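Local coordinates for periplasmic divalent cation tolerance protein (Xylella fastidiosa, PDB 2NUH) that is of unknown function but may bind copper ions and take part in tolerance of divalent metal cations, at residues Y6-T11 / N68-R73; L15-I20 / L77-L82; I20-L25 / V34-G39; V41-Y44 / K49-T52; I56-K61 / T72-L77. All coordinates share one frame; numbering follows the deposited sequence.

Contact 1 (Y6-T11 / N68-R73); sequences YLIFST and NAAITR
Ile-8 meets the helix with a single methyl group. Its CD1 reaches up from the strand and rests against CB of Ala-70, 3.9 Å away, and against CG1 of Ile-71, 4.0 Å away. The chain is stretched out beyond CB (chi2 170°), with CG1 beside the backbone N and anti to the carbonyl carbon, which carries the methyl across an interval of 8.1 Å between CA of Ile-8 and CA of Ile-71. Ala-70 is small enough to let the isoleucine tip come close to the helix backbone; CG1 of Ile-71 is the second partner of the same methyl, the two isoleucine chains lying aslant to each other. Helix 67-77 is the second sheet-packing helix of a ferredoxin-like fold, and strand 5-12 lies in the middle of the sheet under it, bonded to strand 50-63 through Ile-8 and Ile-60 and to strand 86-89 through Leu-7 and Val-88. Toward Ser-10 the same face of the strand is covered by Leu-74, one turn further along the helix. The other flank is looser. Asn-68 and Thr-72 stand on the solvent side of the helix. Ile-71 is partly exposed, and a bound imidazole, probably left from crystallisation, lies about 4 Å from its side chain.

Contact 2 (L15-I20 / L77-L82); sequences LPSAEI and LHPYRL
The start of helix 15-27 in this ferredoxin-like domain is flanked by the loop that leads from helix 67-77 to strand 86-89, and the two meet at Ser-17 with Pro-79 and at Ile-20 with Leu-77. The closer pair is the first: CB of Ser-17 lies 3.6 Å from CG of Pro-79, and the proline CD is nearly as close, so the pyrrolidine ring leans its CG–CD side on the serine methylene. The hydroxyl does other work. With chi1 at 54°, OG sits between the backbone N and the carbonyl carbon, and it is hydrogen-bonded to OD1 of Asp-14 just before the helix. One turn further on, CG2 of Ile-20 touches CD2 of Leu-77 at 4.1 Å, a branch-to-branch contact between side chains set at a slant. No direct hydrogen bond links the two segments. A water stands in the gap instead and donates to both segments, at 3.1 Å to Ser-17 O and at 2.6 Å to Leu-77 O, which ties the helix backbone to the beginning of the loop. The loop is stiffened from within by His-78. Its NE2 is hydrogen-bonded to Thr-11 O on strand 5-12, and its ND1 accepts from the backbone N of Tyr-80 at 3.0 Å, the bond almost straight (164°) and the donor N in the plane of the imidazole.

Contact 3 (I20-L25 / V34-G39); sequences IISRVL and VTQLPG
Ser-22 turns OG to the side of its backbone N (chi1 -67°), and Val-34 holds CG1 anti to its own N (chi1 177°); between them these torsions bring the hydroxyl oxygen to 3.2 Å from the valine methyl CG1. The CA atoms of the two residues are only 5.3 Å apart, close for a helix over a strand, and the small serine allows it. One turn on, CB of Leu-25 touches Val-34 CG2 more loosely at 4.3 Å. The hydroxyl is not spent on the methyl: it is hydrogen-bonded to Ala-18 O inside the helix, and it also receives a proton from a water at 3.0 Å. That water gives its other proton to Val-34 O at 2.8 Å and accepts from NE2 of Gln-36 at 2.7 Å, so helix, strand backbone and amide are joined through one molecule. This is the first helix of the ferredoxin-like fold, laid against the strand that follows it in the chain; the axes of helix 20-25 and strand 34-38 come within 8.6 Å and run antiparallel (171°). Gln-36 gets to the water because its chain is extended beyond CG, which carries the amide out toward the helix. On the sheet side, Thr-35 and Leu-37 are bonded through their backbones to Leu-59 and Gln-57 of strand 50-63.

Contact 4 (V41-Y44 / K49-T52); sequences VSTY and KIET
The carbonyl oxygen of Glu-51 is approached from three quarters. The backbone N of Tyr-44 donates to it at 3.0 Å, CA of Thr-43 makes a CA-H...O contact at 3.2 Å, and the Tyr-44 ring lies with one face toward it, the oxygen 3.8 Å above the ring plane and displaced toward the rim. In return Glu-51 N donates to Tyr-44 O at 2.7 Å, a nearly straight bond (169°). Tyr-44 and Glu-51 are thus a hydrogen-bonded antiparallel pair, and Thr-43 with Thr-52 is the non-hydrogen-bonded pair beside it. Together they form part of the beta hairpin of strands 40-45 and 50-63; the centre of this contact lies about 20 Å from the centre of the chain. CutA proteins are known as trimers, and the crystal contacts of Val-41 to Tyr-44 and Ile-50 may reflect such an association. The tyrosine CG is tucked between its backbone N and carbonyl carbon (chi1 55°), which folds the ring across the strands until CE2 is 4.1 Å from Glu-51 CB; the glutamate carboxylate bends away from the contact. On the face carrying the threonines, OG1 of Thr-43 sits alongside CG2 of Thr-52 at 3.4 Å, and CG2 of Thr-43 meets CG2 of Ile-50 at 3.6 Å. Ser-42, on the tyrosine face, sends OG to Glu-55 further along the second strand.

Contact 5 (I56-K61 / T72-L77); sequences IQLLIK and TRLCAL
Strand 56-61 passes under helix 72-77 at a distance that only side chains can bridge, the closest CA atoms, those of Ile-60 and Leu-74, being 10.0 Å apart. Leu-74 does the bridging from above. With CG swung away from its backbone N (chi1 165°), the leucine drops CD1 toward the strand, where it meets two methyls: CD1 of Leu-58 at 4.3 Å and CD1 of Ile-60 at 4.4 Å. These two residues stand on the same face of the strand, one step of alternation apart, and the leucine methyl comes down to both of them. The contacts are apolar and rather long, a light touch in the buried core and not a tight interlock. Away from it, the polar ends turn to other partners. NZ of Lys-61 on the other face of the strand donates to Leu-59 O at 3.2 Å, coming in from above the carbonyl plane, and is also hydrogen-bonded to Thr-35 OG1. On the helix, the Arg-73 guanidinium has CG of Leu-77 over one face and CB of Ala-76 at its edge, and its NE forms a salt bridge with Glu-28. Around the core contact, Leu-74 also packs on Ser-10 of strand 5-12, on Ile-21 of helix 15-27 and on Ala-85, while strand 56-61 is bonded on one flank to strand 5-12 through Leu-58 and Ile-60 and on the other to strand 33-38 through Gln-57 and Leu-59.

How the contacts relate
Contacts 1, 2, 3 and 5 crowd together around the core, their centres 5 to 12 Å apart, whereas contact 4 lies 18 to 22 Å from each of them on the hairpin. Strand 50-63 joins the two regions, serving contact 4 at its start and contact 5 further on. Contacts 1 and 5 use helix 67-77 and neighbouring strands of one sheet; contacts 2 and 3 use helix 15-27 and share Ile-20. Along the chain contacts 3, 4 and 5 close in turn; contacts 1 and 2 both span contacts 3 and 4, contact 2 also spans contact 5, and contact 1 ends on the same helix as contact 5. Two helices thus layer on an antiparallel sheet, ferredoxin-like, with a projecting hairpin.

Contact 1 (Y6-T11 / N68-R73)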
# COMPACT_ATOMS: atom_id res chain seq x y z
N TYR A 6 6.08 -8.52 2.81
CA TYR A 6 4.65 -8.41 2.73
C TYR A 6 4.26 -7.46 1.63
O TYR A 6 4.92 -6.45 1.41
CB TYR A 6 4.09 -7.87 4.04
CG TYR A 6 4.00 -8.95 5.08
CD1 TYR A 6 2.78 -9.51 5.42
CD2 TYR A 6 5.14 -9.44 5.70
CE1 TYR A 6 2.70 -10.53 6.36
CE2 TYR A 6 5.07 -10.45 6.63
CZ TYR A 6 3.84 -10.99 6.96
OH TYR A 6 3.77 -12.00 7.89
N LEU A 7 3.16 -7.79 0.97
CA LEU A 7 2.58 -6.94 -0.05
C LEU A 7 1.33 -6.36 0.57
O LEU A 7 0.44 -7.10 0.98
CB LEU A 7 2.21 -7.78 -1.27
CG LEU A 7 1.65 -7.17 -2.55
CD1 LEU A 7 2.52 -6.04 -3.06
CD2 LEU A 7 1.54 -8.25 -3.59
N ILE A 8 1.27 -5.04 0.66
CA ILE A 8 0.08 -4.39 1.21
C ILE A 8 -0.71 -3.79 0.07
O ILE A 8 -0.15 -3.07 -0.74
CB ILE A 8 0.44 -3.28 2.19
CG1 ILE A 8 1.29 -3.84 3.33
CG2 ILE A 8 -0.82 -2.61 2.74
CD1 ILE A 8 1.90 -2.76 4.21
N PHE A 9 -2.00 -4.11 0.05
CA PHE A 9 -2.92 -3.53 -0.90
C PHE A 9 -3.64 -2.38 -0.24
O PHE A 9 -4.13 -2.51 0.87
CB PHE A 9 -3.95 -4.57 -1.34
CG PHE A 9 -3.37 -5.70 -2.12
CD1 PHE A 9 -3.53 -5.78 -3.49
CD2 PHE A 9 -2.66 -6.71 -1.48
CE1 PHE A 9 -2.99 -6.84 -4.22
CE2 PHE A 9 -2.12 -7.77 -2.19
CZ PHE A 9 -2.28 -7.82 -3.57
N SER A 10 -3.70 -1.26 -0.95
CA SER A 10 -4.52 -0.15 -0.53
C SER A 10 -5.05 0.50 -1.78
O SER A 10 -4.61 0.17 -2.87
CB SER A 10 -3.70 0.87 0.26
OG SER A 10 -4.55 1.87 0.80
N THR A 11 -6.01 1.39 -1.64
CA THR A 11 -6.44 2.19 -2.77
C THR A 11 -6.50 3.63 -2.34
O THR A 11 -6.65 3.90 -1.14
CB THR A 11 -7.82 1.80 -3.30
OG1 THR A 11 -8.79 1.96 -2.26
CG2 THR A 11 -7.84 0.37 -3.77
N ASN A 68 3.08 -2.76 10.14
CA ASN A 68 2.19 -1.93 10.93
C ASN A 68 2.49 -0.48 10.71
O ASN A 68 1.58 0.32 10.58
CB ASN A 68 2.31 -2.26 12.40
CG ASN A 68 1.80 -3.62 12.73
OD1 ASN A 68 1.29 -4.34 11.87
ND2 ASN A 68 1.95 -4.01 13.99
N ALA A 69 3.77 -0.13 10.68
CA ALA A 69 4.14 1.27 10.49
C ALA A 69 3.72 1.78 9.12
O ALA A 69 3.27 2.91 8.97
CB ALA A 69 5.63 1.46 10.67
N ALA A 70 3.87 0.94 8.10
CA ALA A 70 3.47 1.33 6.77
C ALA A 70 1.96 1.56 6.73
O ALA A 70 1.47 2.51 6.13
CB ALA A 70 3.87 0.27 5.76
N ILE A 71 1.22 0.67 7.39
CA ILE A 71 -0.23 0.80 7.39
C ILE A 71 -0.68 2.04 8.14
O ILE A 71 -1.56 2.76 7.69
CB ILE A 71 -0.91 -0.45 7.95
CG1 ILE A 71 -0.78 -1.59 6.93
CG2 ILE A 71 -2.40 -0.16 8.25
CD1 ILE A 71 -1.26 -2.96 7.44
N THR A 72 -0.06 2.30 9.29
CA THR A 72 -0.51 3.42 10.07
C THR A 72 -0.09 4.72 9.40
O THR A 72 -0.84 5.69 9.39
CB THR A 72 -0.04 3.37 11.53
OG1 THR A 72 1.38 3.44 11.57
CG2 THR A 72 -0.45 2.08 12.18
N ARG A 73 1.11 4.75 8.81
CA ARG A 73 1.51 5.96 8.10
C ARG A 73 0.65 6.18 6.86
O ARG A 73 0.25 7.30 6.55
CB ARG A 73 2.98 5.88 7.71
CG ARG A 73 3.54 7.17 7.16
CD ARG A 73 3.54 8.28 8.21
NE ARG A 73 4.33 9.39 7.71
CZ ARG A 73 3.90 10.64 7.60
NH1 ARG A 73 4.71 11.55 7.09
NH2 ARG A 73 2.68 10.97 8.01

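Contact 2 (L15-I20 / L77-L82)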
# COMPACT_ATOMS: atom_id res chain seq x y z
N LEU A 15 -4.40 10.56 -8.09
CA LEU A 15 -2.96 10.52 -8.27
C LEU A 15 -2.16 11.24 -7.18
O LEU A 15 -1.17 10.70 -6.73
CB LEU A 15 -2.53 10.93 -9.70
CG LEU A 15 -3.01 10.00 -10.83
CD1 LEU A 15 -2.83 10.66 -12.19
CD2 LEU A 15 -2.35 8.62 -10.81
N PRO A 16 -2.57 12.46 -6.76
CA PRO A 16 -1.76 13.03 -5.69
C PRO A 16 -1.73 12.19 -4.44
O PRO A 16 -0.68 12.01 -3.86
CB PRO A 16 -2.43 14.38 -5.41
CG PRO A 16 -3.12 14.70 -6.68
CD PRO A 16 -3.63 13.39 -7.17
N SER A 17 -2.87 11.63 -4.03
CA SER A 17 -2.83 10.81 -2.84
C SER A 17 -1.94 9.59 -3.03
O SER A 17 -1.22 9.21 -2.11
CB SER A 17 -4.21 10.40 -2.34
OG SER A 17 -4.94 9.80 -3.36
N ALA A 18 -1.97 9.00 -4.22
CA ALA A 18 -1.11 7.85 -4.49
C ALA A 18 0.33 8.28 -4.47
O ALA A 18 1.18 7.55 -3.96
CB ALA A 18 -1.48 7.21 -5.85
N GLU A 19 0.62 9.45 -5.02
CA GLU A 19 2.00 9.93 -5.07
C GLU A 19 2.48 10.27 -3.68
O GLU A 19 3.61 9.95 -3.32
CB GLU A 19 2.10 11.14 -5.99
CG GLU A 19 1.67 10.81 -7.41
CD GLU A 19 1.87 11.94 -8.40
OE1 GLU A 19 1.42 11.78 -9.56
OE2 GLU A 19 2.47 12.99 -8.03
N ILE A 20 1.63 10.93 -2.90
CA ILE A 20 2.01 11.29 -1.54
C ILE A 20 2.33 10.04 -0.75
O ILE A 20 3.36 9.93 -0.11
CB ILE A 20 0.91 12.09 -0.84
CG1 ILE A 20 0.74 13.45 -1.52
CG2 ILE A 20 1.20 12.26 0.66
CD1 ILE A 20 -0.58 14.09 -1.21
N LEU A 77 -1.79 9.51 6.02
CA LEU A 77 -1.67 10.27 4.78
C LEU A 77 -2.90 10.13 3.93
O LEU A 77 -2.97 10.70 2.85
CB LEU A 77 -0.49 9.75 3.98
CG LEU A 77 0.88 9.89 4.64
CD1 LEU A 77 1.91 9.07 3.88
CD2 LEU A 77 1.27 11.36 4.70
N HIS A 78 -3.86 9.35 4.39
CA HIS A 78 -4.90 8.92 3.48
C HIS A 78 -6.09 9.85 3.46
O HIS A 78 -6.53 10.30 4.51
CB HIS A 78 -5.38 7.54 3.85
CG HIS A 78 -5.77 6.74 2.67
ND1 HIS A 78 -6.95 6.95 2.00
CD2 HIS A 78 -5.12 5.76 2.00
CE1 HIS A 78 -7.02 6.12 0.97
NE2 HIS A 78 -5.93 5.38 0.96
N PRO A 79 -6.63 10.14 2.27
CA PRO A 79 -7.88 10.87 2.20
C PRO A 79 -9.03 10.18 2.89
O PRO A 79 -9.93 10.84 3.39
CB PRO A 79 -8.18 10.90 0.70
CG PRO A 79 -6.84 10.89 0.08
CD PRO A 79 -6.04 9.94 0.93
N TYR A 80 -9.04 8.85 2.87
CA TYR A 80 -10.17 8.14 3.42
C TYR A 80 -10.03 7.95 4.91
O TYR A 80 -8.93 7.71 5.42
CB TYR A 80 -10.30 6.74 2.82
CG TYR A 80 -10.45 6.66 1.33
CD1 TYR A 80 -10.86 7.74 0.56
CD2 TYR A 80 -10.18 5.46 0.69
CE1 TYR A 80 -10.99 7.62 -0.81
CE2 TYR A 80 -10.31 5.33 -0.68
CZ TYR A 80 -10.71 6.42 -1.42
OH TYR A 80 -10.83 6.28 -2.78
N ARG A 81 -11.16 8.03 5.59
CA ARG A 81 -11.21 7.74 7.01
C ARG A 81 -10.87 6.28 7.28
O ARG A 81 -10.23 5.97 8.27
CB ARG A 81 -12.59 8.08 7.57
CG ARG A 81 -12.76 7.78 9.06
CD ARG A 81 -13.91 8.58 9.69
NE ARG A 81 -14.33 7.98 10.96
CZ ARG A 81 -14.77 8.65 12.02
NH1 ARG A 81 -14.84 9.98 12.00
NH2 ARG A 81 -15.13 7.99 13.12
N LEU A 82 -11.32 5.39 6.40
CA LEU A 82 -11.06 3.99 6.59
C LEU A 82 -10.53 3.43 5.28
O LEU A 82 -11.29 2.97 4.44
CB LEU A 82 -12.33 3.26 7.01
CG LEU A 82 -12.16 1.76 7.25
CD1 LEU A 82 -11.04 1.49 8.23
CD2 LEU A 82 -13.47 1.16 7.73
O HOH W 1 -2.34 10.84 0.34

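Contact 3 (I20-L25 / V34-G39)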
# COMPACT_ATOMS: atom_id res chain seq x y z
N ILE A 20 1.63 10.93 -2.90
CA ILE A 20 2.01 11.29 -1.54
C ILE A 20 2.33 10.04 -0.75
O ILE A 20 3.36 9.93 -0.11
CB ILE A 20 0.91 12.09 -0.84
CG1 ILE A 20 0.74 13.45 -1.52
CG2 ILE A 20 1.20 12.26 0.66
CD1 ILE A 20 -0.58 14.09 -1.21
N ILE A 21 1.42 9.07 -0.80
CA ILE A 21 1.61 7.85 -0.02
C ILE A 21 2.84 7.10 -0.49
O ILE A 21 3.65 6.64 0.32
CB ILE A 21 0.36 6.97 -0.09
CG1 ILE A 21 -0.74 7.58 0.78
CG2 ILE A 21 0.67 5.53 0.38
CD1 ILE A 21 -2.15 7.13 0.38
N SER A 22 2.98 6.97 -1.80
CA SER A 22 4.10 6.24 -2.36
C SER A 22 5.41 6.88 -1.94
O SER A 22 6.33 6.20 -1.46
CB SER A 22 4.01 6.24 -3.88
OG SER A 22 2.90 5.49 -4.31
N ARG A 23 5.50 8.20 -2.12
CA ARG A 23 6.74 8.89 -1.84
C ARG A 23 7.07 8.84 -0.37
O ARG A 23 8.21 8.57 0.01
CB ARG A 23 6.69 10.33 -2.33
CG ARG A 23 6.66 10.50 -3.83
CD ARG A 23 6.73 11.99 -4.22
NE ARG A 23 7.76 12.70 -3.46
CZ ARG A 23 7.52 13.58 -2.49
NH1 ARG A 23 8.52 14.18 -1.85
NH2 ARG A 23 6.27 13.89 -2.16
N VAL A 24 6.08 9.09 0.47
CA VAL A 24 6.35 9.14 1.91
C VAL A 24 6.73 7.77 2.45
O VAL A 24 7.66 7.65 3.22
CB VAL A 24 5.18 9.72 2.71
CG1 VAL A 24 5.39 9.52 4.20
CG2 VAL A 24 5.05 11.20 2.40
N LEU A 25 6.01 6.73 2.05
CA LEU A 25 6.34 5.41 2.57
C LEU A 25 7.75 5.00 2.18
O LEU A 25 8.44 4.37 2.98
CB LEU A 25 5.34 4.37 2.07
CG LEU A 25 3.95 4.48 2.67
CD1 LEU A 25 3.07 3.34 2.16
CD2 LEU A 25 4.00 4.47 4.20
N VAL A 34 6.48 1.22 -3.87
CA VAL A 34 5.04 1.23 -3.96
C VAL A 34 4.67 1.34 -5.41
O VAL A 34 5.18 2.22 -6.12
CB VAL A 34 4.42 2.42 -3.20
CG1 VAL A 34 2.92 2.43 -3.39
CG2 VAL A 34 4.77 2.34 -1.72
N THR A 35 3.81 0.43 -5.87
CA THR A 35 3.33 0.49 -7.24
C THR A 35 1.90 0.95 -7.26
O THR A 35 1.07 0.48 -6.48
CB THR A 35 3.45 -0.89 -7.88
OG1 THR A 35 4.84 -1.27 -7.88
CG2 THR A 35 2.93 -0.90 -9.31
N GLN A 36 1.62 1.88 -8.15
CA GLN A 36 0.28 2.40 -8.34
C GLN A 36 -0.25 1.85 -9.63
O GLN A 36 0.46 1.84 -10.65
CB GLN A 36 0.32 3.89 -8.56
CG GLN A 36 0.91 4.74 -7.52
CD GLN A 36 1.21 6.11 -8.10
OE1 GLN A 36 0.39 6.71 -8.82
NE2 GLN A 36 2.40 6.59 -7.82
N LEU A 37 -1.50 1.43 -9.59
CA LEU A 37 -2.21 0.98 -10.77
C LEU A 37 -3.40 1.91 -10.94
O LEU A 37 -4.33 1.89 -10.15
CB LEU A 37 -2.64 -0.48 -10.61
CG LEU A 37 -1.63 -1.51 -10.05
CD1 LEU A 37 -2.25 -2.87 -9.77
CD2 LEU A 37 -0.45 -1.67 -10.97
N PRO A 38 -3.35 2.79 -11.96
CA PRO A 38 -4.41 3.76 -12.09
C PRO A 38 -5.64 3.20 -12.80
O PRO A 38 -5.61 2.10 -13.34
CB PRO A 38 -3.75 4.89 -12.92
CG PRO A 38 -2.31 4.47 -13.11
CD PRO A 38 -2.33 2.98 -12.99
N GLY A 39 -6.73 3.96 -12.76
CA GLY A 39 -7.93 3.61 -13.50
C GLY A 39 -8.78 2.56 -12.83
O GLY A 39 -9.71 2.03 -13.44
O HOH W 2 4.10 4.64 -6.89

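Contact 4 (V41-Y44 / K49-T52)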
# COMPACT_ATOMS: atom_id res chain seq x y z
N VAL A 41 -11.60 0.92 -10.40
CA VAL A 41 -12.93 1.29 -9.95
C VAL A 41 -13.28 0.32 -8.86
O VAL A 41 -13.15 -0.89 -9.03
CB VAL A 41 -13.97 1.19 -11.08
CG1 VAL A 41 -15.38 1.41 -10.54
CG2 VAL A 41 -13.67 2.21 -12.16
N SER A 42 -13.69 0.85 -7.72
CA SER A 42 -14.11 0.01 -6.62
C SER A 42 -15.60 0.13 -6.39
O SER A 42 -16.16 1.20 -6.46
CB SER A 42 -13.37 0.39 -5.36
OG SER A 42 -11.99 0.10 -5.54
N THR A 43 -16.22 -1.01 -6.13
CA THR A 43 -17.64 -1.08 -5.89
C THR A 43 -17.82 -1.59 -4.48
O THR A 43 -17.19 -2.56 -4.08
CB THR A 43 -18.28 -2.05 -6.88
OG1 THR A 43 -18.04 -1.58 -8.21
CG2 THR A 43 -19.80 -2.15 -6.66
N TYR A 44 -18.67 -0.89 -3.72
CA TYR A 44 -18.91 -1.22 -2.33
C TYR A 44 -20.24 -0.59 -1.96
O TYR A 44 -20.82 0.17 -2.75
CB TYR A 44 -17.79 -0.64 -1.45
CG TYR A 44 -17.59 0.84 -1.64
CD1 TYR A 44 -16.82 1.32 -2.70
CD2 TYR A 44 -18.18 1.76 -0.78
CE1 TYR A 44 -16.66 2.67 -2.90
CE2 TYR A 44 -18.01 3.13 -0.97
CZ TYR A 44 -17.25 3.57 -2.03
OH TYR A 44 -17.07 4.92 -2.24
N LYS A 49 -26.69 1.78 -0.46
CA LYS A 49 -26.51 2.15 -1.86
C LYS A 49 -25.26 1.45 -2.39
O LYS A 49 -24.25 1.38 -1.69
CB LYS A 49 -26.34 3.67 -1.97
CG LYS A 49 -26.63 4.26 -3.35
CD LYS A 49 -26.63 5.80 -3.31
CE LYS A 49 -27.88 6.35 -2.63
NZ LYS A 49 -27.94 7.85 -2.65
N ILE A 50 -25.34 0.93 -3.61
CA ILE A 50 -24.15 0.42 -4.28
C ILE A 50 -23.44 1.62 -4.88
O ILE A 50 -24.02 2.35 -5.69
CB ILE A 50 -24.48 -0.65 -5.35
CG1 ILE A 50 -25.15 -1.88 -4.72
CG2 ILE A 50 -23.22 -1.06 -6.13
CD1 ILE A 50 -24.42 -2.45 -3.49
N GLU A 51 -22.21 1.83 -4.44
CA GLU A 51 -21.42 2.97 -4.89
C GLU A 51 -20.19 2.48 -5.62
O GLU A 51 -19.66 1.40 -5.32
CB GLU A 51 -21.00 3.82 -3.70
CG GLU A 51 -22.13 4.64 -3.09
CD GLU A 51 -22.33 5.97 -3.79
OE1 GLU A 51 -21.96 7.00 -3.18
OE2 GLU A 51 -22.83 5.98 -4.93
N THR A 52 -19.76 3.27 -6.59
CA THR A 52 -18.51 3.02 -7.29
C THR A 52 -17.66 4.26 -7.16
O THR A 52 -18.16 5.39 -7.18
CB THR A 52 -18.69 2.68 -8.78
OG1 THR A 52 -19.32 3.77 -9.46
CG2 THR A 52 -19.54 1.43 -8.94

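Contact 5 (I56-K61 / T72-L77)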
# COMPACT_ATOMS: atom_id res chain seq x y z
N ILE A 56 -6.95 4.62 -7.44
CA ILE A 56 -5.65 4.09 -7.81
C ILE A 56 -5.40 2.95 -6.86
O ILE A 56 -5.56 3.10 -5.65
CB ILE A 56 -4.56 5.14 -7.59
CG1 ILE A 56 -4.95 6.47 -8.25
CG2 ILE A 56 -3.18 4.62 -8.03
CD1 ILE A 56 -5.08 6.40 -9.73
N GLN A 57 -5.02 1.79 -7.39
CA GLN A 57 -4.67 0.66 -6.56
C GLN A 57 -3.21 0.76 -6.20
O GLN A 57 -2.37 1.02 -7.06
CB GLN A 57 -4.96 -0.64 -7.31
CG GLN A 57 -4.53 -1.89 -6.55
CD GLN A 57 -5.44 -2.19 -5.40
OE1 GLN A 57 -4.99 -2.36 -4.25
NE2 GLN A 57 -6.72 -2.24 -5.67
N LEU A 58 -2.90 0.56 -4.92
CA LEU A 58 -1.53 0.56 -4.48
C LEU A 58 -1.11 -0.84 -4.11
O LEU A 58 -1.89 -1.61 -3.54
CB LEU A 58 -1.33 1.46 -3.25
CG LEU A 58 -1.71 2.93 -3.39
CD1 LEU A 58 -1.37 3.58 -2.07
CD2 LEU A 58 -0.94 3.59 -4.51
N LEU A 59 0.14 -1.14 -4.45
CA LEU A 59 0.79 -2.37 -4.04
C LEU A 59 2.05 -1.93 -3.35
O LEU A 59 2.98 -1.43 -3.98
CB LEU A 59 1.14 -3.26 -5.24
CG LEU A 59 0.03 -3.88 -6.07
CD1 LEU A 59 0.64 -4.58 -7.25
CD2 LEU A 59 -0.75 -4.86 -5.24
N ILE A 60 2.07 -2.11 -2.04
CA ILE A 60 3.15 -1.61 -1.22
C ILE A 60 4.00 -2.78 -0.81
O ILE A 60 3.50 -3.74 -0.24
CB ILE A 60 2.58 -0.93 0.02
CG1 ILE A 60 1.77 0.28 -0.40
CG2 ILE A 60 3.68 -0.50 0.96
CD1 ILE A 60 0.71 0.67 0.61
N LYS A 61 5.30 -2.71 -1.10
CA LYS A 61 6.19 -3.81 -0.77
C LYS A 61 6.98 -3.44 0.47
O LYS A 61 7.68 -2.45 0.49
CB LYS A 61 7.15 -4.09 -1.93
CG LYS A 61 6.62 -5.05 -2.99
CD LYS A 61 5.62 -4.41 -3.92
CE LYS A 61 6.29 -3.55 -4.96
NZ LYS A 61 5.28 -2.83 -5.77
N THR A 72 -0.06 2.30 9.29
CA THR A 72 -0.51 3.42 10.07
C THR A 72 -0.09 4.72 9.40
O THR A 72 -0.84 5.69 9.39
CB THR A 72 -0.04 3.37 11.53
OG1 THR A 72 1.38 3.44 11.57
CG2 THR A 72 -0.45 2.08 12.18
N ARG A 73 1.11 4.75 8.81
CA ARG A 73 1.51 5.96 8.10
C ARG A 73 0.65 6.18 6.86
O ARG A 73 0.25 7.30 6.55
CB ARG A 73 2.98 5.88 7.71
CG ARG A 73 3.54 7.17 7.16
CD ARG A 73 3.54 8.28 8.21
NE ARG A 73 4.33 9.39 7.71
CZ ARG A 73 3.90 10.64 7.60
NH1 ARG A 73 4.71 11.55 7.09
NH2 ARG A 73 2.68 10.97 8.01
N LEU A 74 0.34 5.09 6.16
CA LEU A 74 -0.62 5.16 5.06
C LEU A 74 -1.91 5.81 5.54
O LEU A 74 -2.45 6.71 4.89
CB LEU A 74 -0.87 3.75 4.54
CG LEU A 74 -2.06 3.42 3.64
CD1 LEU A 74 -1.77 3.87 2.25
CD2 LEU A 74 -2.30 1.91 3.67
N CYS A 75 -2.40 5.37 6.69
CA CYS A 75 -3.61 5.97 7.23
C CYS A 75 -3.45 7.44 7.49
O CYS A 75 -4.36 8.22 7.24
CB CYS A 75 -4.02 5.28 8.51
SG CYS A 75 -4.66 3.65 8.25
N ALA A 76 -2.28 7.82 8.02
CA ALA A 76 -2.05 9.21 8.40
C ALA A 76 -2.07 10.10 7.17
O ALA A 76 -2.32 11.30 7.26
CB ALA A 76 -0.72 9.33 9.11
N LEU A 77 -1.79 9.51 6.02
CA LEU A 77 -1.67 10.27 4.78
C LEU A 77 -2.90 10.13 3.93
O LEU A 77 -2.97 10.70 2.85
CB LEU A 77 -0.49 9.75 3.98
CG LEU A 77 0.88 9.89 4.64
CD1 LEU A 77 1.91 9.07 3.88
CD2 LEU A 77 1.27 11.36 4.70